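Local coordinates for uncharacterized protein (Bacteroides ovatus, PDB 4IRT) that is of unknown function but, as a BNR-repeat protein of the beta-propeller clan, is a putative neuraminidase that may release sialic acid from glycans, at residues G262-W270 against R281-Q292; R378-H386 against Q401-M410. All coordinates share one frame; numbering follows the deposited sequence.

Contact 1: residues G262-W270 against R281-Q292; sequences GNPYIATYW and RIVWNDGKMWHQ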
loop_
_atom_site.group_PDB
_atom_site.type_symbol
_atom_site.label_atom_id
_atom_site.label_comp_id
_atom_site.label_asym_id
_atom_site.label_seq_id
_atom_site.Cartn_x
_atom_site.Cartn_y
_atom_site.Cartn_z
ATOM N N GLY A 262 10.203 10.938 11.690
ATOM C CA GLY A 262 9.092 10.163 12.219
ATOM C C GLY A 262 7.730 10.856 12.191
ATOM O O GLY A 262 6.794 10.370 12.820
ATOM N N ASN A 263 7.618 11.977 11.488
ATOM C CA ASN A 263 6.324 12.640 11.252
ATOM C C ASN A 263 5.519 11.924 10.137
ATOM O O ASN A 263 6.084 11.620 9.082
ATOM C CB ASN A 263 6.526 14.097 10.873
ATOM C CG ASN A 263 7.076 14.915 12.031
ATOM O OD1 ASN A 263 6.698 14.725 13.194
ATOM N ND2 ASN A 263 7.997 15.765 11.722
ATOM N N PRO A 264 4.215 11.643 10.384
ATOM C CA PRO A 264 3.394 10.859 9.442
ATOM C C PRO A 264 2.742 11.721 8.387
ATOM O O PRO A 264 2.326 12.847 8.684
ATOM C CB PRO A 264 2.294 10.255 10.325
ATOM C CG PRO A 264 2.126 11.310 11.426
ATOM C CD PRO A 264 3.544 11.789 11.688
ATOM N N TYR A 265 2.610 11.148 7.194
ATOM C CA TYR A 265 1.986 11.769 6.042
ATOM C C TYR A 265 1.001 10.775 5.438
ATOM O O TYR A 265 1.351 9.618 5.256
ATOM C CB TYR A 265 3.010 12.104 4.974
ATOM C CG TYR A 265 3.978 13.175 5.370
ATOM C CD1 TYR A 265 4.999 12.889 6.248
ATOM C CD2 TYR A 265 3.870 14.456 4.872
ATOM C CE1 TYR A 265 5.910 13.867 6.623
ATOM C CE2 TYR A 265 4.766 15.449 5.248
ATOM C CZ TYR A 265 5.781 15.146 6.128
ATOM O OH TYR A 265 6.702 16.098 6.522
ATOM N N ILE A 266 -0.226 11.221 5.149
ATOM C CA ILE A 266 -1.282 10.326 4.625
ATOM C C ILE A 266 -1.814 10.893 3.311
ATOM O O ILE A 266 -2.165 12.049 3.267
ATOM C CB ILE A 266 -2.443 10.204 5.620
ATOM C CG1 ILE A 266 -1.933 9.693 6.968
ATOM C CG2 ILE A 266 -3.549 9.320 5.033
ATOM C CD1 ILE A 266 -2.794 10.006 8.195
ATOM N N ALA A 267 -1.857 10.077 2.261
ATOM C CA ALA A 267 -2.304 10.515 0.932
ATOM C C ALA A 267 -3.639 9.878 0.580
ATOM O O ALA A 267 -3.825 8.662 0.705
ATOM C CB ALA A 267 -1.267 10.168 -0.118
ATOM N N THR A 268 -4.587 10.709 0.172
ATOM C CA THR A 268 -5.920 10.253 -0.128
ATOM C C THR A 268 -6.635 11.288 -0.976
ATOM O O THR A 268 -5.987 12.164 -1.585
ATOM C CB THR A 268 -6.729 9.882 1.163
ATOM O OG1 THR A 268 -7.960 9.277 0.794
ATOM C CG2 THR A 268 -7.029 11.128 2.029
ATOM N N TYR A 269 -7.967 11.149 -1.078
ATOM C CA TYR A 269 -8.786 12.139 -1.754
ATOM C C TYR A 269 -10.198 12.261 -1.157
ATOM O O TYR A 269 -10.691 11.355 -0.500
ATOM C CB TYR A 269 -8.841 11.930 -3.278
ATOM C CG TYR A 269 -9.497 10.647 -3.809
ATOM C CD1 TYR A 269 -10.881 10.486 -3.797
ATOM C CD2 TYR A 269 -8.723 9.633 -4.358
ATOM C CE1 TYR A 269 -11.476 9.334 -4.295
ATOM C CE2 TYR A 269 -9.297 8.458 -4.878
ATOM C CZ TYR A 269 -10.663 8.309 -4.834
ATOM O OH TYR A 269 -11.266 7.180 -5.336
ATOM N N TRP A 270 -10.791 13.432 -1.353
ATOM C CA TRP A 270 -12.182 13.726 -1.010
ATOM C C TRP A 270 -12.578 15.072 -1.657
ATOM O O TRP A 270 -11.718 15.826 -2.107
ATOM C CB TRP A 270 -12.386 13.716 0.528
ATOM C CG TRP A 270 -11.709 14.886 1.271
ATOM C CD1 TRP A 270 -12.192 16.163 1.408
ATOM C CD2 TRP A 270 -10.489 14.841 2.025
ATOM N NE1 TRP A 270 -11.328 16.922 2.166
ATOM C CE2 TRP A 270 -10.276 16.139 2.553
ATOM C CE3 TRP A 270 -9.575 13.833 2.327
ATOM C CZ2 TRP A 270 -9.174 16.444 3.333
ATOM C CZ3 TRP A 270 -8.453 14.161 3.094
ATOM C CH2 TRP A 270 -8.272 15.436 3.580
ATOM N N ARG A 281 -5.455 14.935 -1.758
ATOM C CA ARG A 281 -5.117 15.547 -0.496
ATOM C C ARG A 281 -3.892 14.918 0.118
ATOM O O ARG A 281 -3.630 13.742 -0.084
ATOM C CB ARG A 281 -6.251 15.298 0.507
ATOM C CG ARG A 281 -7.617 15.624 -0.046
ATOM C CD ARG A 281 -7.887 17.117 -0.144
ATOM N NE ARG A 281 -9.203 17.368 -0.753
ATOM C CZ ARG A 281 -9.944 18.463 -0.574
ATOM N NH1 ARG A 281 -9.477 19.447 0.166
ATOM N NH2 ARG A 281 -11.137 18.585 -1.163
ATOM N N ILE A 282 -3.201 15.695 0.944
ATOM C CA ILE A 282 -2.249 15.160 1.901
ATOM C C ILE A 282 -2.601 15.647 3.316
ATOM O O ILE A 282 -2.994 16.801 3.504
ATOM C CB ILE A 282 -0.790 15.510 1.482
ATOM C CG1 ILE A 282 0.212 14.678 2.272
ATOM C CG2 ILE A 282 -0.504 17.005 1.616
ATOM C CD1 ILE A 282 1.585 14.624 1.644
ATOM N N VAL A 283 -2.459 14.755 4.296
ATOM C CA VAL A 283 -2.698 15.055 5.708
ATOM C C VAL A 283 -1.432 14.631 6.441
ATOM O O VAL A 283 -0.968 13.513 6.270
ATOM C CB VAL A 283 -3.906 14.264 6.213
ATOM C CG1 VAL A 283 -4.112 14.369 7.718
ATOM C CG2 VAL A 283 -5.157 14.637 5.443
ATOM N N TRP A 284 -0.892 15.492 7.287
ATOM C CA TRP A 284 0.327 15.170 8.010
ATOM C C TRP A 284 0.388 15.876 9.351
ATOM O O TRP A 284 -0.346 16.853 9.586
ATOM C CB TRP A 284 1.563 15.532 7.172
ATOM C CG TRP A 284 1.921 17.022 7.150
ATOM C CD1 TRP A 284 2.906 17.650 7.886
ATOM C CD2 TRP A 284 1.301 18.049 6.361
ATOM N NE1 TRP A 284 2.918 19.000 7.600
ATOM C CE2 TRP A 284 1.939 19.275 6.691
ATOM C CE3 TRP A 284 0.244 18.066 5.435
ATOM C CZ2 TRP A 284 1.588 20.469 6.102
ATOM C CZ3 TRP A 284 -0.087 19.260 4.845
ATOM C CH2 TRP A 284 0.579 20.461 5.204
ATOM N N ASN A 285 1.242 15.355 10.222
ATOM C CA ASN A 285 1.409 15.879 11.570
ATOM C C ASN A 285 2.856 16.286 11.739
ATOM O O ASN A 285 3.737 15.528 11.355
ATOM C CB ASN A 285 1.057 14.817 12.604
ATOM C CG ASN A 285 1.091 15.353 14.028
ATOM O OD1 ASN A 285 2.143 15.381 14.666
ATOM N ND2 ASN A 285 -0.060 15.815 14.508
ATOM N N ASP A 286 3.078 17.491 12.252
ATOM C CA ASP A 286 4.425 18.082 12.365
ATOM C C ASP A 286 5.070 17.870 13.745
ATOM O O ASP A 286 6.159 18.402 14.047
ATOM C CB ASP A 286 4.391 19.571 11.974
ATOM C CG ASP A 286 3.539 20.413 12.899
ATOM O OD1 ASP A 286 3.210 19.948 14.012
ATOM O OD2 ASP A 286 3.202 21.559 12.506
ATOM N N GLY A 287 4.418 17.067 14.557
ATOM C CA GLY A 287 4.816 16.797 15.934
ATOM C C GLY A 287 3.825 17.456 16.871
ATOM O O GLY A 287 3.632 17.000 17.985
ATOM N N LYS A 288 3.181 18.530 16.412
ATOM C CA LYS A 288 2.309 19.314 17.283
ATOM C C LYS A 288 0.895 19.478 16.771
ATOM O O LYS A 288 -0.012 19.658 17.560
ATOM C CB LYS A 288 2.914 20.714 17.477
ATOM C CG LYS A 288 4.338 20.754 18.026
ATOM C CD LYS A 288 4.505 19.990 19.337
ATOM C CE LYS A 288 3.778 20.647 20.507
ATOM N NZ LYS A 288 4.609 21.705 21.152
HETATM N N MSE A 289 0.728 19.492 15.447
HETATM C CA MSE A 289 -0.576 19.739 14.838
HETATM C C MSE A 289 -0.723 18.970 13.541
HETATM O O MSE A 289 0.260 18.763 12.788
HETATM C CB MSE A 289 -0.773 21.218 14.470
HETATM C CG MSE A 289 -0.835 22.208 15.639
HETATM SE SE MSE A 289 -2.619 22.247 16.485
HETATM C CE MSE A 289 -3.616 23.275 15.127
ATOM N N TRP A 290 -1.968 18.596 13.253
ATOM C CA TRP A 290 -2.352 18.035 11.950
ATOM C C TRP A 290 -2.665 19.158 10.947
ATOM O O TRP A 290 -3.167 20.227 11.306
ATOM C CB TRP A 290 -3.561 17.108 12.071
ATOM C CG TRP A 290 -3.273 15.804 12.745
ATOM C CD1 TRP A 290 -3.537 15.475 14.056
ATOM C CD2 TRP A 290 -2.674 14.652 12.160
ATOM N NE1 TRP A 290 -3.153 14.203 14.305
ATOM C CE2 TRP A 290 -2.615 13.667 13.159
ATOM C CE3 TRP A 290 -2.192 14.354 10.886
ATOM C CZ2 TRP A 290 -2.078 12.417 12.929
ATOM C CZ3 TRP A 290 -1.688 13.122 10.662
ATOM C CH2 TRP A 290 -1.636 12.160 11.663
ATOM N N HIS A 291 -2.307 18.913 9.691
ATOM C CA HIS A 291 -2.508 19.843 8.590
ATOM C C HIS A 291 -3.067 19.077 7.410
ATOM O O HIS A 291 -2.946 17.866 7.349
ATOM C CB HIS A 291 -1.163 20.460 8.149
ATOM C CG HIS A 291 -0.382 21.084 9.261
ATOM N ND1 HIS A 291 -0.612 22.373 9.695
ATOM C CD2 HIS A 291 0.641 20.614 10.011
ATOM C CE1 HIS A 291 0.225 22.664 10.683
ATOM N NE2 HIS A 291 1.000 21.613 10.889
ATOM N N GLN A 292 -3.676 19.807 6.480
ATOM C CA GLN A 292 -4.165 19.247 5.248
ATOM C C GLN A 292 -3.828 20.190 4.102
ATOM O O GLN A 292 -3.762 21.408 4.303
ATOM C CB GLN A 292 -5.693 19.073 5.295
ATOM C CG GLN A 292 -6.454 20.390 5.521
ATOM C CD GLN A 292 -7.976 20.253 5.426
ATOM O OE1 GLN A 292 -8.503 19.647 4.500
ATOM N NE2 GLN A 292 -8.682 20.898 6.351
HETATM O O HOH W 1 3.968 13.339 14.693
#
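Strands 264-270 and 281-285 run antiparallel, their axes 4.5 Å apart at the closest and 163° between directions, with Y265 to T268 paired to W284 to R281 in reverse order. They are the two inner strands of a four-stranded antiparallel propeller blade, whose outer strand 290-294 follows after the turn at D286-M289. Reciprocal backbone bonds join I266 to V283 and T268 to R281, and N285 N adds one to P264 O.

The side chains illustrate how a blade works on both faces. Y265, W284, A267 and I282 share one face, where Y265, A267 and I282 touch strand 318-322 of another sheet. Here W284 CB sits over the Y265 ring, 3.4 Å from CD2. The two aromatic planes lie within 7° of parallel but are slid apart, so this CH-pi contact does more than ring overlap.

On the other face, packed against strands 206-214 and 239-242, R281 and W270 form a stack. With CG anti to the carbonyl carbon (chi1 -49°), R281 CG comes over the six-membered ring of W270, 3.4 Å from its centroid; the bend at chi2 then carries the chain on, so that the guanidinium lies flat over the five-membered ring, CZ being 3.4 Å from NE1. The same group reaches back to its stacking partner's backbone: NE and NH2 both donate to W270 O, side-on and from one face above the carbonyl plane, with NH2 at 3.0 Å. E272 supplies a salt bridge to NH2, so a carboxylate as well as a ring and a carbonyl would fix the cation. In the plane of the indole, at its edge, V283 CG2 stands 3.7 Å from W270 CH2 and Q292 OE1 3.5 Å from W270 CZ2.

Contact 2: residues R378-H386 against Q401-M410; sequences RKLHLFVQH and QMIYVLETNM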
loop_
_atom_site.group_PDB
_atom_site.type_symbol
_atom_site.label_atom_id
_atom_site.label_comp_id
_atom_site.label_asym_id
_atom_site.label_seq_id
_atom_site.Cartn_x
_atom_site.Cartn_y
_atom_site.Cartn_z
ATOM N N ARG A 378 17.139 6.922 -1.208
ATOM C CA ARG A 378 16.397 8.059 -1.742
ATOM C C ARG A 378 16.220 8.029 -3.252
ATOM O O ARG A 378 16.346 9.048 -3.921
ATOM C CB ARG A 378 17.030 9.394 -1.281
ATOM C CG ARG A 378 16.957 9.566 0.222
ATOM C CD ARG A 378 15.556 9.967 0.627
ATOM N NE ARG A 378 15.522 10.298 2.044
ATOM C CZ ARG A 378 15.204 9.463 3.014
ATOM N NH1 ARG A 378 14.825 8.218 2.756
ATOM N NH2 ARG A 378 15.246 9.896 4.264
ATOM N N LYS A 379 15.893 6.855 -3.766
ATOM C CA LYS A 379 15.473 6.676 -5.164
ATOM C C LYS A 379 14.036 6.204 -5.161
ATOM O O LYS A 379 13.646 5.422 -4.274
ATOM C CB LYS A 379 16.340 5.642 -5.853
ATOM C CG LYS A 379 17.756 6.130 -6.104
ATOM C CD LYS A 379 18.623 4.997 -6.619
ATOM C CE LYS A 379 19.953 5.515 -7.128
ATOM N NZ LYS A 379 20.690 4.463 -7.873
ATOM N N LEU A 380 13.250 6.720 -6.111
ATOM C CA LEU A 380 11.834 6.357 -6.256
ATOM C C LEU A 380 11.650 5.519 -7.501
ATOM O O LEU A 380 11.765 6.033 -8.644
ATOM C CB LEU A 380 10.942 7.605 -6.354
ATOM C CG LEU A 380 9.430 7.424 -6.478
ATOM C CD1 LEU A 380 8.923 6.631 -5.275
ATOM C CD2 LEU A 380 8.741 8.780 -6.578
ATOM N N HIS A 381 11.378 4.250 -7.279
ATOM C CA HIS A 381 11.107 3.295 -8.345
ATOM C C HIS A 381 9.676 2.857 -8.189
ATOM O O HIS A 381 9.243 2.490 -7.081
ATOM C CB HIS A 381 12.043 2.099 -8.254
ATOM C CG HIS A 381 13.454 2.395 -8.672
ATOM N ND1 HIS A 381 14.367 1.394 -8.918
ATOM C CD2 HIS A 381 14.120 3.566 -8.875
ATOM C CE1 HIS A 381 15.533 1.926 -9.254
ATOM N NE2 HIS A 381 15.414 3.244 -9.230
ATOM N N LEU A 382 8.949 2.944 -9.294
ATOM C CA LEU A 382 7.543 2.580 -9.362
ATOM C C LEU A 382 7.323 1.335 -10.213
ATOM O O LEU A 382 7.927 1.166 -11.294
ATOM C CB LEU A 382 6.744 3.745 -9.962
ATOM C CG LEU A 382 6.775 5.093 -9.255
ATOM C CD1 LEU A 382 6.141 6.194 -10.092
ATOM C CD2 LEU A 382 6.032 4.962 -7.938
ATOM N N PHE A 383 6.388 0.503 -9.750
ATOM C CA PHE A 383 5.812 -0.599 -10.516
ATOM C C PHE A 383 4.789 -0.008 -11.486
ATOM O O PHE A 383 3.751 0.516 -11.071
ATOM C CB PHE A 383 5.128 -1.607 -9.567
ATOM C CG PHE A 383 4.635 -2.892 -10.244
ATOM C CD1 PHE A 383 3.538 -2.878 -11.116
ATOM C CD2 PHE A 383 5.258 -4.112 -10.010
ATOM C CE1 PHE A 383 3.081 -4.055 -11.746
ATOM C CE2 PHE A 383 4.799 -5.278 -10.615
ATOM C CZ PHE A 383 3.715 -5.264 -11.502
ATOM N N VAL A 384 5.062 -0.106 -12.777
ATOM C CA VAL A 384 4.224 0.537 -13.798
ATOM C C VAL A 384 3.792 -0.508 -14.837
ATOM O O VAL A 384 4.619 -1.179 -15.423
ATOM C CB VAL A 384 4.985 1.684 -14.465
ATOM C CG1 VAL A 384 4.207 2.258 -15.642
ATOM C CG2 VAL A 384 5.239 2.786 -13.443
ATOM N N GLN A 385 2.488 -0.592 -15.073
ATOM C CA GLN A 385 1.902 -1.513 -16.048
ATOM C C GLN A 385 0.509 -0.993 -16.387
ATOM O O GLN A 385 -0.254 -0.638 -15.497
ATOM C CB GLN A 385 1.742 -2.909 -15.452
ATOM C CG GLN A 385 1.253 -3.911 -16.451
ATOM C CD GLN A 385 0.768 -5.194 -15.863
ATOM O OE1 GLN A 385 0.530 -5.310 -14.664
ATOM N NE2 GLN A 385 0.610 -6.188 -16.722
ATOM N N HIS A 386 0.209 -0.941 -17.676
ATOM C CA HIS A 386 -1.158 -0.655 -18.131
ATOM C C HIS A 386 -2.062 -1.842 -17.776
ATOM O O HIS A 386 -1.773 -2.964 -18.171
ATOM C CB HIS A 386 -1.141 -0.498 -19.642
ATOM C CG HIS A 386 -2.492 -0.256 -20.226
ATOM N ND1 HIS A 386 -2.916 0.992 -20.619
ATOM C CD2 HIS A 386 -3.521 -1.100 -20.459
ATOM C CE1 HIS A 386 -4.150 0.899 -21.099
ATOM N NE2 HIS A 386 -4.533 -0.365 -21.028
ATOM N N GLN A 401 0.176 -6.632 -20.986
ATOM C CA GLN A 401 0.971 -5.424 -21.214
ATOM C C GLN A 401 2.291 -5.470 -20.421
ATOM O O GLN A 401 2.411 -6.117 -19.343
ATOM C CB GLN A 401 0.157 -4.151 -20.857
ATOM C CG GLN A 401 -1.192 -4.042 -21.583
ATOM C CD GLN A 401 -1.051 -3.925 -23.102
ATOM O OE1 GLN A 401 -1.506 -4.809 -23.898
ATOM N NE2 GLN A 401 -0.371 -2.897 -23.520
HETATM N N MSE A 402 3.291 -4.780 -20.945
HETATM C CA MSE A 402 4.630 -4.799 -20.332
HETATM C C MSE A 402 4.599 -4.201 -18.962
HETATM O O MSE A 402 3.995 -3.162 -18.756
HETATM C CB MSE A 402 5.552 -3.990 -21.234
HETATM C CG MSE A 402 6.971 -3.863 -20.729
HETATM SE SE MSE A 402 7.880 -5.564 -20.617
HETATM C CE MSE A 402 8.000 -5.893 -22.544
ATOM N N ILE A 403 5.258 -4.874 -18.019
ATOM C CA ILE A 403 5.537 -4.325 -16.683
ATOM C C ILE A 403 6.911 -3.663 -16.742
ATOM O O ILE A 403 7.876 -4.207 -17.336
ATOM C CB ILE A 403 5.523 -5.406 -15.608
ATOM C CG1 ILE A 403 4.097 -5.966 -15.449
ATOM C CG2 ILE A 403 6.007 -4.868 -14.281
ATOM C CD1 ILE A 403 4.081 -7.332 -14.780
ATOM N N TYR A 404 6.974 -2.463 -16.192
ATOM C CA TYR A 404 8.241 -1.724 -16.066
ATOM C C TYR A 404 8.545 -1.376 -14.636
ATOM O O TYR A 404 7.622 -1.220 -13.808
ATOM C CB TYR A 404 8.140 -0.388 -16.777
ATOM C CG TYR A 404 7.707 -0.444 -18.220
ATOM C CD1 TYR A 404 6.365 -0.404 -18.562
ATOM C CD2 TYR A 404 8.644 -0.494 -19.241
ATOM C CE1 TYR A 404 5.969 -0.446 -19.899
ATOM C CE2 TYR A 404 8.271 -0.520 -20.577
ATOM C CZ TYR A 404 6.927 -0.485 -20.895
ATOM O OH TYR A 404 6.558 -0.531 -22.212
ATOM N N VAL A 405 9.824 -1.170 -14.339
ATOM C CA VAL A 405 10.155 -0.347 -13.194
ATOM C C VAL A 405 10.472 1.047 -13.730
ATOM O O VAL A 405 11.376 1.222 -14.573
ATOM C CB VAL A 405 11.325 -0.933 -12.382
ATOM C CG1 VAL A 405 11.740 0.037 -11.288
ATOM C CG2 VAL A 405 10.940 -2.281 -11.810
ATOM N N LEU A 406 9.715 2.026 -13.263
ATOM C CA LEU A 406 9.953 3.392 -13.632
ATOM C C LEU A 406 10.885 4.006 -12.598
ATOM O O LEU A 406 10.535 4.149 -11.393
ATOM C CB LEU A 406 8.626 4.143 -13.746
ATOM C CG LEU A 406 8.652 5.501 -14.467
ATOM C CD1 LEU A 406 7.234 5.985 -14.728
ATOM C CD2 LEU A 406 9.385 6.543 -13.648
ATOM N N GLU A 407 12.082 4.335 -13.065
ATOM C CA GLU A 407 13.122 4.923 -12.229
ATOM C C GLU A 407 12.974 6.436 -12.357
ATOM O O GLU A 407 13.292 7.025 -13.385
ATOM C CB GLU A 407 14.498 4.454 -12.705
ATOM C CG GLU A 407 14.651 2.937 -12.733
ATOM C CD GLU A 407 16.054 2.458 -13.104
ATOM O OE1 GLU A 407 16.739 3.125 -13.924
ATOM O OE2 GLU A 407 16.467 1.407 -12.571
ATOM N N THR A 408 12.465 7.060 -11.317
ATOM C CA THR A 408 12.027 8.440 -11.426
ATOM C C THR A 408 13.207 9.383 -11.283
ATOM O O THR A 408 14.027 9.234 -10.369
ATOM C CB THR A 408 11.016 8.815 -10.339
ATOM O OG1 THR A 408 11.678 8.803 -9.075
ATOM C CG2 THR A 408 9.833 7.863 -10.328
ATOM N N ASN A 409 13.290 10.346 -12.197
ATOM C CA ASN A 409 14.222 11.445 -12.078
ATOM C C ASN A 409 13.539 12.540 -11.237
ATOM O O ASN A 409 12.449 13.026 -11.601
ATOM C CB ASN A 409 14.565 11.970 -13.474
ATOM C CG ASN A 409 15.630 13.047 -13.459
ATOM O OD1 ASN A 409 16.051 13.530 -12.403
ATOM N ND2 ASN A 409 16.067 13.440 -14.650
HETATM N N MSE A 410 14.157 12.899 -10.111
HETATM C CA MSE A 410 13.627 13.957 -9.226
HETATM C C MSE A 410 14.611 15.095 -9.077
HETATM O O MSE A 410 15.219 15.550 -10.056
HETATM C CB MSE A 410 13.317 13.338 -7.863
HETATM C CG MSE A 410 12.170 12.316 -7.932
HETATM SE SE MSE A 410 12.193 11.477 -6.166
HETATM C CE MSE A 410 13.882 10.492 -6.385
HETATM O O HOH W 2 14.822 7.871 -8.178
HETATM O O HOH W 3 2.166 -1.373 -19.695
#
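L380 O takes two bonds from T408: the backbone N, at 2.9 Å, comes in head-on to the oxygen, almost in line with the C=O bond, while OG1 meets a lone pair in the carbonyl plane. The second is less certain, because T408 has two conformers. Reciprocal backbone bonds then pair L382 with L406 and V384 with Y404, joining strands 381-385 and 401-407. Because strand 5-12 lies beside 401-407, N- and C-terminal strands share one sheet, consistent with the velcro closure known from beta-propellers.

On one face, F383 has CG anti to the backbone N (chi1 -173°), and I403 CG2 rests over its ring, 3.6 Å from CZ. I403 CG1 presses on the amide of Q385, 3.4 Å from CD, and Q385 NE2 reaches Q401 O at 3.2 Å, tilted from the carbonyl plane. A leucine in place of Q385 would probably leave Q401 O without this N-H and lose a bond tying the side chain of one strand to the backbone of the other. On the other face V384 CG2 packs against L406 CB at 3.7 Å.

H381 and E407 lie side by side, E407 CG over the imidazole face, 3.6 Å from NE2. E407 OE2 has its salt bridge with R51, and H381 ND1 its bond with Q35. A CH-pi contact thus joins the two side chains, while their polar ends tie the closing sheet to a neighbouring one.

The two contacts show the propeller principle twice over, once inside a blade and once at the seam. Contact 1 closes before contact 2 opens along the chain, and they share no sheet: their centres lie 25 Å apart and their nearest atoms about 9 Å, without touching. Between them in sequence comes the sheet that begins with strand 318-322, which touches the side chains of contact 1, while R378 of contact 2 forms a salt bridge with E322 of that same strand. F383, I403 and V405 of contact 2 touch strand 34-40. Contact 1 joins the two inner strands of one sheet, and contact 2 probably helps to close the ring, consistent with the beta-propeller clan of its family.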